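Local structure of uncharacterized protein AF_1382 (Archaeoglobus fulgidus DSM 4304, 2QVO) at residues A[15-20]-A[48-53]; A[22-27]-A[33-38]. The protein is of unknown function but has a winged-helix fold, consistent with a DNA-binding role. All coordinates share one frame; numbering follows the deposited sequence.

Interaction 1: residues A[15-20]-A[48-53]; sequences LEILMT and WLIIKK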
ATOM      1  N   LEU A  15       0.521   5.922  -4.245  1.00 19.52           N
ATOM      2  CA  LEU A  15      -0.601   6.262  -3.360  1.00 19.13           C
ATOM      3  C   LEU A  15      -1.659   5.159  -3.316  1.00 18.70           C
ATOM      4  O   LEU A  15      -2.067   4.733  -2.226  1.00 17.53           O
ATOM      5  CB  LEU A  15      -1.273   7.568  -3.802  1.00 19.78           C
ATOM      6  CG  LEU A  15      -2.557   7.864  -3.022  1.00 21.02           C
ATOM      7  CD1 LEU A  15      -2.208   8.286  -1.620  1.00 24.61           C
ATOM      8  CD2 LEU A  15      -3.408   8.919  -3.720  1.00 24.91           C
ATOM      9  N   GLU A  16      -2.110   4.729  -4.496  1.00 18.31           N
ATOM     10  CA  GLU A  16      -3.141   3.697  -4.620  1.00 18.86           C
ATOM     11  C   GLU A  16      -2.706   2.403  -3.931  1.00 17.57           C
ATOM     12  O   GLU A  16      -3.529   1.736  -3.303  1.00 17.17           O
ATOM     13  CB  GLU A  16      -3.462   3.388  -6.085  1.00 19.54           C
ATOM     14  CG  GLU A  16      -4.355   4.406  -6.787  1.00 22.02           C
ATOM     15  CD  GLU A  16      -4.408   4.186  -8.298  1.00 22.32           C
ATOM     16  OE1 GLU A  16      -4.221   3.027  -8.755  1.00 29.28           O
ATOM     17  OE2 GLU A  16      -4.632   5.174  -9.030  0.10 23.62           O
ATOM     18  N   ILE A  17      -1.431   2.050  -4.057  1.00 16.01           N
ATOM     19  CA  ILE A  17      -0.896   0.854  -3.394  1.00 15.51           C
ATOM     20  C   ILE A  17      -0.962   1.000  -1.866  1.00 15.53           C
ATOM     21  O   ILE A  17      -1.471   0.118  -1.148  1.00 14.25           O
ATOM     22  CB  ILE A  17       0.526   0.507  -3.917  1.00 15.52           C
ATOM     23  CG1 ILE A  17       0.421   0.082  -5.387  1.00 15.86           C
ATOM     24  CG2 ILE A  17       1.169  -0.620  -3.099  1.00 16.20           C
ATOM     25  CD1 ILE A  17       1.708   0.210  -6.180  1.00 13.50           C
ATOM     26  N   LEU A  18      -0.477   2.136  -1.373  1.00 14.63           N
ATOM     27  CA  LEU A  18      -0.492   2.396   0.054  1.00 14.31           C
ATOM     28  C   LEU A  18      -1.893   2.364   0.655  1.00 14.03           C
ATOM     29  O   LEU A  18      -2.087   1.769   1.722  1.00 14.84           O
ATOM     30  CB  LEU A  18       0.146   3.765   0.341  1.00 14.16           C
ATOM     31  CG  LEU A  18       0.258   4.091   1.830  1.00 15.87           C
ATOM     32  CD1 LEU A  18       1.171   3.101   2.551  1.00 16.78           C
ATOM     33  CD2 LEU A  18       0.744   5.559   2.018  1.00 13.82           C
ATOM     34  N   MET A  19      -2.848   3.017  -0.007  1.00 13.24           N
ATOM     35  CA  MET A  19      -4.195   3.158   0.535  1.00 14.24           C
ATOM     36  C   MET A  19      -4.916   1.823   0.409  1.00 13.86           C
ATOM     37  O   MET A  19      -5.718   1.489   1.264  1.00 13.22           O
ATOM     38  CB  MET A  19      -4.979   4.293  -0.135  1.00 14.29           C
ATOM     39  CG  MET A  19      -4.372   5.719   0.161  1.00 15.30           C
ATOM     40  SD  MET A  19      -3.871   5.984   1.864  1.00 19.57           S
ATOM     41  CE  MET A  19      -5.479   6.276   2.582  1.00 20.96           C
ATOM     42  N   THR A  20      -4.587   1.054  -0.631  1.00 14.07           N
ATOM     43  CA  THR A  20      -5.129  -0.321  -0.754  1.00 13.80           C
ATOM     44  C   THR A  20      -4.737  -1.212   0.418  1.00 13.86           C
ATOM     45  O   THR A  20      -5.580  -1.931   0.972  1.00 14.14           O
ATOM     46  CB  THR A  20      -4.713  -1.000  -2.095  1.00 14.12           C
ATOM     47  OG1 THR A  20      -5.254  -0.254  -3.193  1.00 14.49           O
ATOM     48  CG2 THR A  20      -5.250  -2.433  -2.162  1.00 13.54           C
ATOM     49  N   TRP A  48       5.359  -4.952  -6.888  1.00 18.25           N
ATOM     50  CA  TRP A  48       6.503  -5.522  -6.184  1.00 19.46           C
ATOM     51  C   TRP A  48       7.569  -4.455  -5.922  1.00 18.85           C
ATOM     52  O   TRP A  48       8.031  -4.310  -4.785  1.00 18.86           O
ATOM     53  CB  TRP A  48       7.064  -6.690  -6.994  1.00 20.30           C
ATOM     54  CG  TRP A  48       8.095  -7.511  -6.285  1.00 24.75           C
ATOM     55  CD1 TRP A  48       7.870  -8.534  -5.408  1.00 27.15           C
ATOM     56  CD2 TRP A  48       9.520  -7.400  -6.421  1.00 26.27           C
ATOM     57  NE1 TRP A  48       9.073  -9.056  -4.973  1.00 28.98           N
ATOM     58  CE2 TRP A  48      10.098  -8.382  -5.586  1.00 27.79           C
ATOM     59  N   LEU A  49       7.912  -3.682  -6.955  1.00 18.83           N
ATOM     60  CA  LEU A  49       8.945  -2.622  -6.843  1.00 19.20           C
ATOM     61  C   LEU A  49       8.568  -1.561  -5.801  1.00 18.49           C
ATOM     62  O   LEU A  49       9.396  -1.160  -4.970  1.00 18.13           O
ATOM     63  CB  LEU A  49       9.191  -1.966  -8.216  1.00 18.99           C
ATOM     64  CG  LEU A  49      10.295  -0.895  -8.382  1.00 19.91           C
ATOM     65  CD2 LEU A  49      10.175  -0.217  -9.736  1.00 21.07           C
ATOM     66  N   ILE A  50       7.321  -1.105  -5.851  1.00 17.53           N
ATOM     67  CA  ILE A  50       6.833  -0.100  -4.898  1.00 18.34           C
ATOM     68  C   ILE A  50       6.819  -0.610  -3.458  1.00 17.94           C
ATOM     69  O   ILE A  50       7.231   0.103  -2.532  1.00 17.44           O
ATOM     70  CB  ILE A  50       5.439   0.453  -5.316  1.00 17.95           C
ATOM     71  CG1 ILE A  50       5.544   1.239  -6.632  1.00 19.43           C
ATOM     72  CG2 ILE A  50       4.807   1.293  -4.198  1.00 19.52           C
ATOM     73  CD1 ILE A  50       6.551   2.432  -6.616  1.00 21.35           C
ATOM     74  N   ILE A  51       6.334  -1.835  -3.270  1.00 18.03           N
ATOM     75  CA  ILE A  51       6.370  -2.495  -1.961  1.00 18.82           C
ATOM     76  C   ILE A  51       7.799  -2.531  -1.408  1.00 19.09           C
ATOM     77  O   ILE A  51       8.023  -2.232  -0.231  1.00 19.70           O
ATOM     78  CB  ILE A  51       5.767  -3.938  -2.026  1.00 18.42           C
ATOM     79  CG1 ILE A  51       4.271  -3.896  -2.388  1.00 18.96           C
ATOM     80  CG2 ILE A  51       6.004  -4.707  -0.721  1.00 19.13           C
ATOM     81  CD1 ILE A  51       3.372  -3.145  -1.429  1.00 20.12           C
ATOM     82  N   LYS A  52       8.765  -2.883  -2.252  1.00 19.81           N
ATOM     83  CA  LYS A  52      10.170  -2.907  -1.820  1.00 20.59           C
ATOM     84  C   LYS A  52      10.645  -1.508  -1.400  1.00 20.63           C
ATOM     85  O   LYS A  52      11.404  -1.365  -0.439  1.00 20.75           O
ATOM     86  CB  LYS A  52      11.083  -3.511  -2.899  1.00 21.39           C
ATOM     87  CG  LYS A  52      10.827  -5.011  -3.211  1.00 22.71           C
ATOM     88  CD  LYS A  52      11.372  -5.949  -2.139  0.30 24.35           C
ATOM     89  N   LYS A  53      10.176  -0.479  -2.098  1.00 20.42           N
ATOM     90  CA  LYS A  53      10.512   0.898  -1.723  1.00 20.95           C
ATOM     91  C   LYS A  53       9.870   1.269  -0.380  1.00 21.25           C
ATOM     92  O   LYS A  53      10.510   1.919   0.462  1.00 20.63           O
ATOM     93  CB  LYS A  53      10.126   1.887  -2.825  1.00 20.65           C
ATOM     94  CG  LYS A  53      10.961   1.712  -4.118  1.00 20.90           C
ATOM     95  CD  LYS A  53      10.699   2.831  -5.130  1.00 21.95           C
ATOM     96  CE  LYS A  53      11.669   2.762  -6.299  0.10 21.04           C
TER

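Interaction 2: residues A[22-27]-A[33-38]; sequences YYESLG and IQYIAS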
ATOM      1  N   TYR A  22      -3.812  -0.139   3.365  1.00 14.21           N
ATOM      2  CA  TYR A  22      -4.474   0.475   4.510  1.00 15.35           C
ATOM      3  C   TYR A  22      -5.921  -0.027   4.673  1.00 15.08           C
ATOM      4  O   TYR A  22      -6.281  -0.577   5.733  1.00 15.58           O
ATOM      5  CB  TYR A  22      -4.411   2.003   4.366  1.00 15.86           C
ATOM      6  CG  TYR A  22      -5.166   2.764   5.435  1.00 17.52           C
ATOM      7  CD1 TYR A  22      -4.645   2.896   6.727  1.00 18.58           C
ATOM      8  CD2 TYR A  22      -6.400   3.338   5.153  1.00 18.54           C
ATOM      9  CE1 TYR A  22      -5.352   3.592   7.715  1.00 20.72           C
ATOM     10  CE2 TYR A  22      -7.110   4.042   6.129  1.00 21.84           C
ATOM     11  CZ  TYR A  22      -6.583   4.162   7.395  1.00 19.79           C
ATOM     12  OH  TYR A  22      -7.308   4.849   8.346  1.00 22.59           O
ATOM     13  N   TYR A  23      -6.732   0.140   3.632  1.00 15.01           N
ATOM     14  CA  TYR A  23      -8.147  -0.232   3.700  1.00 14.96           C
ATOM     15  C   TYR A  23      -8.352  -1.736   3.816  1.00 14.13           C
ATOM     16  O   TYR A  23      -9.220  -2.186   4.550  1.00 12.89           O
ATOM     17  CB  TYR A  23      -8.937   0.335   2.531  1.00 16.48           C
ATOM     18  CG  TYR A  23      -9.165   1.821   2.684  1.00 19.06           C
ATOM     19  CD1 TYR A  23      -9.971   2.315   3.720  1.00 20.59           C
ATOM     20  CD2 TYR A  23      -8.562   2.725   1.825  1.00 19.99           C
ATOM     21  CE1 TYR A  23     -10.182   3.671   3.878  1.00 22.27           C
ATOM     22  CE2 TYR A  23      -8.756   4.097   1.979  1.00 21.82           C
ATOM     23  CZ  TYR A  23      -9.569   4.555   3.006  1.00 21.78           C
ATOM     24  OH  TYR A  23      -9.778   5.906   3.162  1.00 23.44           O
ATOM     25  N   GLU A  24      -7.534  -2.506   3.106  1.00 13.58           N
ATOM     26  CA  GLU A  24      -7.637  -3.971   3.192  1.00 14.56           C
ATOM     27  C   GLU A  24      -7.311  -4.475   4.618  1.00 14.87           C
ATOM     28  O   GLU A  24      -8.038  -5.308   5.172  1.00 14.67           O
ATOM     29  CB  GLU A  24      -6.736  -4.623   2.137  1.00 14.04           C
ATOM     30  CG  GLU A  24      -6.736  -6.148   2.150  1.00 17.45           C
ATOM     31  CD  GLU A  24      -8.008  -6.783   1.590  1.00 20.53           C
ATOM     32  OE1 GLU A  24      -7.906  -7.939   1.135  1.00 22.33           O
ATOM     33  OE2 GLU A  24      -9.101  -6.160   1.626  1.00 21.44           O
ATOM     34  N   SER A  25      -6.243  -3.955   5.220  1.00 15.54           N
ATOM     35  CA  SER A  25      -5.864  -4.357   6.583  1.00 17.49           C
ATOM     36  C   SER A  25      -6.898  -3.891   7.615  1.00 18.11           C
ATOM     37  O   SER A  25      -7.272  -4.654   8.516  1.00 17.82           O
ATOM     38  CB  SER A  25      -4.471  -3.841   6.943  1.00 17.96           C
ATOM     39  OG  SER A  25      -4.387  -2.453   6.682  1.00 23.01           O
ATOM     40  N   LEU A  26      -7.370  -2.654   7.454  1.00 18.24           N
ATOM     41  CA  LEU A  26      -8.396  -2.062   8.309  1.00 19.79           C
ATOM     42  C   LEU A  26      -9.671  -2.921   8.360  1.00 19.29           C
ATOM     43  O   LEU A  26     -10.339  -2.989   9.391  1.00 19.26           O
ATOM     44  CB  LEU A  26      -8.754  -0.667   7.787  1.00 19.66           C
ATOM     45  CG  LEU A  26      -9.426   0.381   8.676  1.00 22.79           C
ATOM     46  CD1 LEU A  26      -8.371   1.120   9.488  1.00 24.98           C
ATOM     47  CD2 LEU A  26     -10.199   1.372   7.794  1.00 21.98           C
ATOM     48  N   GLY A  27     -10.009  -3.557   7.244  1.00 18.69           N
ATOM     49  CA  GLY A  27     -11.231  -4.367   7.161  1.00 19.42           C
ATOM     50  C   GLY A  27     -11.049  -5.751   7.752  1.00 19.30           C
ATOM     51  O   GLY A  27     -12.028  -6.492   7.940  1.00 19.11           O
ATOM     52  N   ILE A  33      -0.008  -9.549  -1.985  1.00 20.37           N
ATOM     53  CA  ILE A  33       0.477  -8.748  -3.103  1.00 21.33           C
ATOM     54  C   ILE A  33      -0.406  -8.913  -4.336  1.00 21.96           C
ATOM     55  O   ILE A  33      -0.628  -7.952  -5.056  1.00 21.86           O
ATOM     56  CB  ILE A  33       1.973  -9.023  -3.425  1.00 21.69           C
ATOM     57  CG1 ILE A  33       2.591  -7.789  -4.107  1.00 22.96           C
ATOM     58  CG2 ILE A  33       2.135 -10.300  -4.227  1.00 22.81           C
ATOM     59  CD1 ILE A  33       4.077  -7.569  -3.809  1.00 24.86           C
ATOM     60  N   GLN A  34      -0.928 -10.129  -4.532  1.00 22.50           N
ATOM     61  CA  GLN A  34      -1.826 -10.465  -5.643  1.00 23.43           C
ATOM     62  C   GLN A  34      -3.121  -9.645  -5.590  1.00 22.97           C
ATOM     63  O   GLN A  34      -3.599  -9.166  -6.614  1.00 23.63           O
ATOM     64  CB  GLN A  34      -2.169 -11.971  -5.615  1.00 24.04           C
ATOM     65  CG  GLN A  34      -0.972 -12.933  -5.667  1.00 26.38           C
ATOM     66  CD  GLN A  34      -0.210 -13.090  -4.353  0.80 29.13           C
ATOM     67  OE1 GLN A  34      -0.723 -12.794  -3.285  1.00 31.11           O
ATOM     68  NE2 GLN A  34       1.035 -13.576  -4.439  0.60 30.92           N
ATOM     69  N   TYR A  35      -3.670  -9.487  -4.390  1.00 22.02           N
ATOM     70  CA  TYR A  35      -4.862  -8.672  -4.188  1.00 21.38           C
ATOM     71  C   TYR A  35      -4.621  -7.186  -4.496  1.00 20.36           C
ATOM     72  O   TYR A  35      -5.444  -6.545  -5.166  1.00 20.17           O
ATOM     73  CB  TYR A  35      -5.406  -8.839  -2.766  1.00 22.11           C
ATOM     74  CG  TYR A  35      -6.422  -7.782  -2.400  1.00 22.73           C
ATOM     75  CD1 TYR A  35      -7.756  -7.917  -2.764  1.00 22.49           C
ATOM     76  CD2 TYR A  35      -6.034  -6.625  -1.718  1.00 23.25           C
ATOM     77  CE1 TYR A  35      -8.689  -6.939  -2.434  1.00 22.97           C
ATOM     78  CE2 TYR A  35      -6.953  -5.640  -1.395  1.00 23.86           C
ATOM     79  CZ  TYR A  35      -8.272  -5.798  -1.760  1.00 23.02           C
ATOM     80  OH  TYR A  35      -9.172  -4.815  -1.426  1.00 24.95           O
ATOM     81  N   ILE A  36      -3.514  -6.634  -3.998  1.00 19.46           N
ATOM     82  CA  ILE A  36      -3.170  -5.237  -4.293  1.00 18.59           C
ATOM     83  C   ILE A  36      -3.150  -5.022  -5.796  1.00 19.23           C
ATOM     84  O   ILE A  36      -3.738  -4.066  -6.305  1.00 17.85           O
ATOM     85  CB  ILE A  36      -1.820  -4.817  -3.677  1.00 18.23           C
ATOM     86  CG1 ILE A  36      -1.851  -4.953  -2.149  1.00 17.86           C
ATOM     87  CG2 ILE A  36      -1.488  -3.358  -4.045  1.00 17.76           C
ATOM     88  CD1 ILE A  36      -0.450  -4.903  -1.523  1.00 16.79           C
ATOM     89  N   ALA A  37      -2.486  -5.944  -6.495  1.00 19.99           N
ATOM     90  CA  ALA A  37      -2.436  -5.945  -7.955  1.00 21.80           C
ATOM     91  C   ALA A  37      -3.825  -5.962  -8.594  1.00 22.47           C
ATOM     92  O   ALA A  37      -4.038  -5.255  -9.563  1.00 24.34           O
ATOM     93  CB  ALA A  37      -1.608  -7.121  -8.463  1.00 21.24           C
ATOM     94  N   SER A  38      -4.760  -6.750  -8.053  1.00 24.75           N
ATOM     95  CA  SER A  38      -6.140  -6.814  -8.606  1.00 25.49           C
ATOM     96  C   SER A  38      -6.879  -5.475  -8.481  1.00 25.90           C
ATOM     97  O   SER A  38      -7.749  -5.159  -9.305  1.00 26.96           O
ATOM     98  CB  SER A  38      -6.972  -7.936  -7.969  1.00 26.30           C
ATOM     99  OG  SER A  38      -7.542  -7.557  -6.714  1.00 27.71           O
TER

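Interaction 1: residues A[15-20]-A[48-53]
Ile17 and Ile50 mark the nearest approach of the two helical segments, their CA atoms 7.9 Å apart, and the gap is filled by three isoleucine side chains, all buried. Ile17 is the shared element, splitting its two branches between successive residues of 48-53. Its longer branch, with CG1 beside the backbone N (chi1 -67°) and then extended, drives CD1 against the branch point of Ile50, 3.8 Å from CG2. The CD1 end of Ile50 leads away, and its CB, CG1 and CG2 methyl meet Ile17 CD1. The shorter branch goes to the next residue, where Ile17 CG2 meets Ile51 CD1 at 3.7 Å. Ile51 starts off at a slant to this contact, and the bend at chi2 (-60°) brings its CD1 back to Ile17. Within 15-20, Thr20 OG1 donates to Glu16 O at 2.6 Å, and Thr20 N reaches that oxygen from the other face of the carbonyl plane. In this winged-helix core, the first long helix, 12-26, thus meets helix 44-56, the probable recognition helix. The centre of the contact lies about 4 Å from that of the folded chain: Ile71 of strand 68-73 touches Ile51, and Leu18 packs on Ile80 and Ile84 of helix 75-90.

Interaction 2: residues A[22-27]-A[33-38]
Glu24 lays its carboxylate over one face of the Tyr35 ring. CB begins the contact 3.7 Å from Tyr35 CE2, and CG follows, 3.6 Å from the same Tyr35 CE2. With CG anti to the backbone N (chi1 179°), the side chain heads across to helix 33-39, and a bend at chi2 (74°) then lays the carboxylate flat on the ring, the two planes only 5° apart. CD comes to 3.4 Å from Tyr35 CE2. The contact joins two helices of a winged-helix domain: helix 12-26 is the first long helix, and helix 33-39 opens the helix-turn-helix, with the short strand 31-32 in the connection between them. Past CD the oxygens part: Glu24 OE1 stands 3.4 Å above the ring plane, over its centre, while Glu24 OE2 reaches the phenol end, 3.3 Å from Tyr35 OH. With an alanine at Tyr35, the carboxylate would probably lose the flat surface beneath it and be set free to turn. Behind the ring, the backbone of Tyr35 is engaged as well, its O accepting from Ser38 OG at 2.8 Å, in the carbonyl plane on a lone pair.

Interactions 1 and 2 both start from helix 12-26, and their centres lie about 10 Å apart. Interaction 1 pairs that helix with helix 44-56, the second helix of the helix-turn-helix, and interaction 2 pairs it with helix 33-39, the first, whose residues fall inside the loop that interaction 1 closes. The two contacts also touch directly. Thr20 CG2 packs 3.7 Å from Tyr35 CE2, Ile17 CG2 lies 3.9 Å from Ile36 CG2, and Ile51 CG1 lies 3.9 Å from Ile33 CD1. Isoleucines, most of them buried, thus join the three helices on the inside, while the stacked Glu24–Tyr35 pair lies at the surface.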